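Local atomic coordinates of prolyl endopeptidase (Myxococcus xanthus, PDB entry 2BKL), a protein that probably cleaves oligopeptides on the carboxyl side of proline, and to a lesser extent alanine, as a serine protease of the prolyl oligopeptidase family. Residues E335-A340 / N457-A462; T428-F433 / K491-A496. All coordinates share one frame; numbering follows the deposited sequence.

Contact 1. Residues E335-A340 / N457-A462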
loop_
_atom_site.group_PDB
_atom_site.type_symbol
_atom_site.label_atom_id
_atom_site.label_comp_id
_atom_site.label_asym_id
_atom_site.label_seq_id
_atom_site.Cartn_x
_atom_site.Cartn_y
_atom_site.Cartn_z
ATOM N N GLU A 335 -7.354 -2.112 17.549
ATOM C CA GLU A 335 -5.945 -2.131 17.169
ATOM C C GLU A 335 -5.376 -0.735 17.381
ATOM O O GLU A 335 -5.755 0.211 16.698
ATOM C CB GLU A 335 -5.776 -2.527 15.709
ATOM C CG GLU A 335 -4.325 -2.641 15.255
ATOM C CD GLU A 335 -4.170 -2.698 13.746
ATOM O OE1 GLU A 335 -5.151 -2.629 12.983
ATOM O OE2 GLU A 335 -3.005 -2.747 13.322
ATOM N N TYR A 336 -4.460 -0.637 18.330
ATOM C CA TYR A 336 -3.751 0.600 18.710
ATOM C C TYR A 336 -2.298 0.544 18.219
ATOM O O TYR A 336 -1.739 -0.523 18.017
ATOM C CB TYR A 336 -3.756 0.810 20.204
ATOM C CG TYR A 336 -5.094 1.237 20.762
ATOM C CD1 TYR A 336 -5.477 2.573 20.778
ATOM C CD2 TYR A 336 -5.989 0.307 21.250
ATOM C CE1 TYR A 336 -6.702 2.962 21.309
ATOM C CE2 TYR A 336 -7.187 0.666 21.735
ATOM C CZ TYR A 336 -7.555 2.005 21.784
ATOM O OH TYR A 336 -8.789 2.390 22.281
ATOM N N LEU A 337 -1.716 1.730 18.034
ATOM C CA LEU A 337 -0.300 1.892 17.792
ATOM C C LEU A 337 0.284 2.750 18.887
ATOM O O LEU A 337 -0.185 3.870 19.110
ATOM C CB LEU A 337 -0.080 2.563 16.444
ATOM C CG LEU A 337 1.127 2.156 15.623
ATOM C CD1 LEU A 337 1.023 0.703 15.177
ATOM C CD2 LEU A 337 1.275 3.080 14.409
ATOM N N LYS A 338 1.293 2.248 19.581
ATOM C CA LYS A 338 2.026 2.969 20.630
ATOM C C LYS A 338 3.453 3.090 20.128
ATOM O O LYS A 338 4.140 2.077 19.968
ATOM C CB LYS A 338 1.997 2.203 21.969
ATOM C CG LYS A 338 0.589 1.939 22.513
ATOM C CD LYS A 338 0.577 1.048 23.779
ATOM C CE LYS A 338 1.409 1.636 24.926
ATOM N NZ LYS A 338 1.297 0.757 26.157
ATOM N N ASP A 339 3.885 4.324 19.871
ATOM C CA ASP A 339 5.190 4.575 19.247
ATOM C C ASP A 339 5.470 3.601 18.094
ATOM O O ASP A 339 6.506 2.960 18.036
ATOM C CB ASP A 339 6.307 4.525 20.293
ATOM C CG ASP A 339 6.235 5.666 21.265
ATOM O OD1 ASP A 339 6.088 6.823 20.826
ATOM O OD2 ASP A 339 6.342 5.494 22.500
ATOM N N ALA A 340 4.515 3.513 17.184
ATOM C CA ALA A 340 4.651 2.739 15.941
ATOM C C ALA A 340 4.664 1.216 16.082
ATOM O O ALA A 340 4.965 0.531 15.095
ATOM C CB ALA A 340 5.866 3.188 15.158
ATOM N N ASN A 457 -1.555 8.603 5.479
ATOM C CA ASN A 457 -1.931 7.940 6.723
ATOM C C ASN A 457 -1.392 6.517 6.823
ATOM O O ASN A 457 -1.851 5.724 7.645
ATOM C CB ASN A 457 -3.453 7.987 6.897
ATOM C CG ASN A 457 -3.887 8.037 8.325
ATOM O OD1 ASN A 457 -3.320 8.763 9.155
ATOM N ND2 ASN A 457 -4.919 7.251 8.642
ATOM N N VAL A 458 -0.387 6.187 6.016
ATOM C CA VAL A 458 0.215 4.865 5.985
ATOM C C VAL A 458 1.269 4.754 7.064
ATOM O O VAL A 458 2.096 5.650 7.227
ATOM C CB VAL A 458 0.838 4.598 4.594
ATOM C CG1 VAL A 458 1.657 3.307 4.563
ATOM C CG2 VAL A 458 -0.257 4.517 3.562
ATOM N N ASN A 459 1.234 3.673 7.816
ATOM C CA ASN A 459 2.202 3.449 8.876
ATOM C C ASN A 459 3.300 2.504 8.456
ATOM O O ASN A 459 3.051 1.510 7.760
ATOM C CB ASN A 459 1.516 2.889 10.103
ATOM C CG ASN A 459 0.399 3.763 10.543
ATOM O OD1 ASN A 459 0.576 4.954 10.655
ATOM N ND2 ASN A 459 -0.780 3.189 10.714
ATOM N N MET A 460 4.533 2.824 8.834
ATOM C CA MET A 460 5.655 1.912 8.626
ATOM C C MET A 460 5.744 0.998 9.818
ATOM O O MET A 460 5.995 1.432 10.912
ATOM C CB MET A 460 6.987 2.666 8.407
ATOM C CG MET A 460 6.947 3.734 7.348
ATOM S SD MET A 460 6.746 3.086 5.689
ATOM C CE MET A 460 5.485 3.132 5.502
ATOM N N GLU A 461 5.583 -0.297 9.587
ATOM C CA GLU A 461 5.572 -1.256 10.666
ATOM C C GLU A 461 6.669 -2.275 10.495
ATOM O O GLU A 461 7.263 -2.409 9.426
ATOM C CB GLU A 461 4.262 -2.056 10.675
ATOM C CG GLU A 461 2.979 -1.296 10.835
ATOM C CD GLU A 461 1.777 -2.206 10.555
ATOM O OE1 GLU A 461 1.981 -3.439 10.278
ATOM O OE2 GLU A 461 0.642 -1.680 10.612
ATOM N N ALA A 462 6.824 -3.064 11.546
ATOM C CA ALA A 462 7.801 -4.174 11.595
ATOM C C ALA A 462 7.353 -5.434 10.848
ATOM O O ALA A 462 7.158 -6.537 11.439
ATOM C CB ALA A 462 8.106 -4.512 13.086
HETATM O O HOH W 1 5.623 -2.010 14.048
HETATM O O HOH W 2 3.699 1.438 12.635
#
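L337 reaches from the end of a propeller strand to the side chain of N459, its CD2 methyl lying 4.0 Å from N459 CG. The contact is an interdomain one, joining a blade of the N-terminal beta-propeller to a loop of the alpha/beta-hydrolase domain in the two-domain architecture of prolyl oligopeptidases. Residues 335-338 close strand 331-338 of a four-stranded antiparallel blade, and D339 and A340 turn the chain into strand 341-348. On the other side, 457-462 is an extended segment without regular secondary structure, between strand 448-451 and helix 469-473.

L337 and N459, whose CB atoms both face across the interface, run past each other in opposite directions. With CG beside the backbone N and anti to the carbonyl carbon (chi1 -55°), N459 presents its amide carbon to the leucine methyl; the same side chain also touches L323 of strand 321-328. No direct hydrogen bond links the two segments.

E461 approaches by the end of its side chain. Its OE2 comes within 4.7 Å of OE2 of E335, two like charges that would probably disfavour having both carboxylates ionised at such close quarters. E335 OE1 is hydrogen-bonded to S324 OG, which holds that carboxylate in place. M460 lends mainly its backbone, its thioether leading away from the blade; its side chain lies about 10 Å from the bound benzyloxycarbonyl-alanyl-proline.

Water carries the polar part of the interface. A340 O accepts from two molecules. The first, 2.8 Å from A340 O, in turn accepts from A462 N at 3.0 Å. The second bridges two carbonyls, donating to both A340 O and M460 O at 2.9 Å each.

Contact 2. Residues T428-F433 / K491-A496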
loop_
_atom_site.group_PDB
_atom_site.type_symbol
_atom_site.label_atom_id
_atom_site.label_comp_id
_atom_site.label_asym_id
_atom_site.label_seq_id
_atom_site.Cartn_x
_atom_site.Cartn_y
_atom_site.Cartn_z
ATOM N N THR A 428 10.406 18.230 16.051
ATOM C CA THR A 428 9.585 17.021 16.122
ATOM C C THR A 428 10.421 15.762 16.342
ATOM O O THR A 428 11.399 15.534 15.634
ATOM C CB THR A 428 8.749 16.867 14.830
ATOM O OG1 THR A 428 7.903 18.012 14.651
ATOM C CG2 THR A 428 7.772 15.667 14.945
ATOM N N LYS A 429 10.010 14.930 17.301
ATOM C CA LYS A 429 10.669 13.659 17.556
ATOM C C LYS A 429 10.066 12.581 16.681
ATOM O O LYS A 429 8.879 12.266 16.798
ATOM C CB LYS A 429 10.564 13.286 19.052
ATOM C CG LYS A 429 10.917 14.424 20.050
ATOM C CD LYS A 429 12.274 15.064 19.750
ATOM C CE LYS A 429 12.609 16.170 20.724
ATOM N NZ LYS A 429 11.646 17.306 20.713
ATOM N N VAL A 430 10.889 12.044 15.801
ATOM C CA VAL A 430 10.443 11.097 14.807
ATOM C C VAL A 430 10.979 9.719 15.141
ATOM O O VAL A 430 12.182 9.591 15.415
ATOM C CB VAL A 430 10.944 11.500 13.414
ATOM C CG1 VAL A 430 10.457 10.479 12.356
ATOM C CG2 VAL A 430 10.524 12.920 13.041
ATOM N N PRO A 431 10.151 8.679 15.156
ATOM C CA PRO A 431 10.664 7.323 15.374
ATOM C C PRO A 431 11.345 6.728 14.159
ATOM O O PRO A 431 11.025 7.073 13.016
ATOM C CB PRO A 431 9.440 6.496 15.697
ATOM C CG PRO A 431 8.284 7.469 15.768
ATOM C CD PRO A 431 8.686 8.687 14.982
ATOM N N MET A 432 12.279 5.828 14.410
ATOM C CA MET A 432 12.934 5.061 13.357
ATOM C C MET A 432 13.318 3.695 13.895
ATOM O O MET A 432 13.830 3.583 15.029
ATOM C CB MET A 432 14.165 5.805 12.817
ATOM C CG MET A 432 14.906 5.031 11.764
ATOM S SD MET A 432 16.033 6.082 10.768
ATOM C CE MET A 432 17.035 6.827 11.989
ATOM N N PHE A 433 13.077 2.641 13.118
ATOM C CA PHE A 433 13.613 1.310 13.385
ATOM C C PHE A 433 14.952 1.127 12.715
ATOM O O PHE A 433 15.143 1.549 11.579
ATOM C CB PHE A 433 12.659 0.223 12.882
ATOM C CG PHE A 433 11.289 0.240 13.491
ATOM C CD1 PHE A 433 11.095 -0.165 14.804
ATOM C CD2 PHE A 433 10.173 0.615 12.734
ATOM C CE1 PHE A 433 9.818 -0.169 15.373
ATOM C CE2 PHE A 433 8.909 0.573 13.292
ATOM C CZ PHE A 433 8.727 0.203 14.587
ATOM N N LYS A 491 -3.998 11.752 13.486
ATOM C CA LYS A 491 -4.340 12.747 12.486
ATOM C C LYS A 491 -3.323 13.873 12.392
ATOM O O LYS A 491 -3.031 14.361 11.309
ATOM C CB LYS A 491 -5.748 13.303 12.729
ATOM C CG LYS A 491 -6.163 14.420 11.812
ATOM C CD LYS A 491 -7.517 14.977 12.246
ATOM C CE LYS A 491 -7.851 16.313 11.613
ATOM N NZ LYS A 491 -7.924 16.228 10.160
ATOM N N ALA A 492 -2.812 14.294 13.541
ATOM C CA ALA A 492 -1.848 15.362 13.579
ATOM C C ALA A 492 -0.560 14.995 12.832
ATOM O O ALA A 492 0.093 15.853 12.275
ATOM C CB ALA A 492 -1.528 15.681 15.018
ATOM N N TRP A 493 -0.193 13.724 12.853
ATOM C CA TRP A 493 1.026 13.220 12.188
ATOM C C TRP A 493 0.822 13.250 10.671
ATOM O O TRP A 493 1.685 13.706 9.921
ATOM C CB TRP A 493 1.322 11.818 12.658
ATOM C CG TRP A 493 2.748 11.377 12.509
ATOM C CD1 TRP A 493 3.217 10.383 11.727
ATOM C CD2 TRP A 493 3.859 11.868 13.249
ATOM N NE1 TRP A 493 4.570 10.241 11.881
ATOM C CE2 TRP A 493 4.985 11.158 12.823
ATOM C CE3 TRP A 493 4.020 12.870 14.224
ATOM C CZ2 TRP A 493 6.234 11.367 13.353
ATOM C CZ3 TRP A 493 5.268 13.086 14.742
ATOM C CH2 TRP A 493 6.358 12.338 14.296
ATOM N N HIS A 494 -0.344 12.802 10.231
ATOM C CA HIS A 494 -0.697 12.775 8.835
ATOM C C HIS A 494 -0.768 14.222 8.305
ATOM O O HIS A 494 -0.161 14.562 7.288
ATOM C CB HIS A 494 -2.049 12.035 8.647
ATOM C CG HIS A 494 -2.555 12.021 7.250
ATOM N ND1 HIS A 494 -3.900 12.057 6.963
ATOM C CD2 HIS A 494 -1.912 12.004 6.058
ATOM C CE1 HIS A 494 -4.064 12.058 5.650
ATOM N NE2 HIS A 494 -2.871 12.023 5.073
ATOM N N ASP A 495 -1.529 15.048 9.002
ATOM C CA ASP A 495 -1.756 16.427 8.548
ATOM C C ASP A 495 -0.488 17.257 8.488
ATOM O O ASP A 495 -0.358 18.129 7.618
ATOM C CB ASP A 495 -2.801 17.140 9.407
ATOM C CG ASP A 495 -4.218 16.694 9.114
ATOM O OD1 ASP A 495 -4.463 15.958 8.118
ATOM O OD2 ASP A 495 -5.142 17.039 9.896
ATOM N N ALA A 496 0.467 16.987 9.376
ATOM C CA ALA A 496 1.724 17.720 9.357
ATOM C C ALA A 496 2.675 17.263 8.250
ATOM O O ALA A 496 3.812 17.753 8.180
ATOM C CB ALA A 496 2.407 17.637 10.702
#
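W493 pushes the six-membered part of its indole from helix 491-495 against strand 429-433, its CZ3 lying 3.6 Å from the CG2 methyl of T428. Helix and strand axes run nearly perpendicular (94°) and 12.6 Å apart, a gap that the long indole spans. The ring leaves the helix with CG anti to the backbone N (chi1 -157°), which extends it toward the strand. K429 O meets the ring edge at CH2, 3.6 Å away, close to the ring plane, while P431 CD approaches CZ2 obliquely at 4.0 Å. V430 adds its CG2 methyl at 4.4 Å from CH2.

The strand belongs to the mixed sheet of the alpha/beta-hydrolase domain, so the contact ties a short helix to a strand near one margin of that sheet. Y489 meets the indole edge-to-face, and NE1 is bonded to N482 O. Replacing the tryptophan with an alanine would probably open a gap beside T428 and P431 and leave N482 O without its indole donor. With no hydrogen bond between strand and helix, their direct contact is mostly van der Waals packing, to which K429 O, facing the slightly positive C-H edge of the indole, probably adds a weak polar contribution.

Contact 1 crosses between propeller and hydrolase domain and is partly buried, whereas contact 2 is a buried packing of helix on strand within the catalytic domain. Their chemistry follows this difference: two waters mediate the polar part of 335-340 with 457-462, while one indole against a methyl, proline carbons and a backbone carbonyl dominates 428-433 with 491-496. The contacts share no secondary-structure element, yet their centres are only 11 Å apart and they touch, F433 CZ lying 3.8 Å from A340 O. N482 connects them further, its side-chain amide bonded to M460 O and its carbonyl to W493, so a single residue serves both the loop that faces the propeller and the helix.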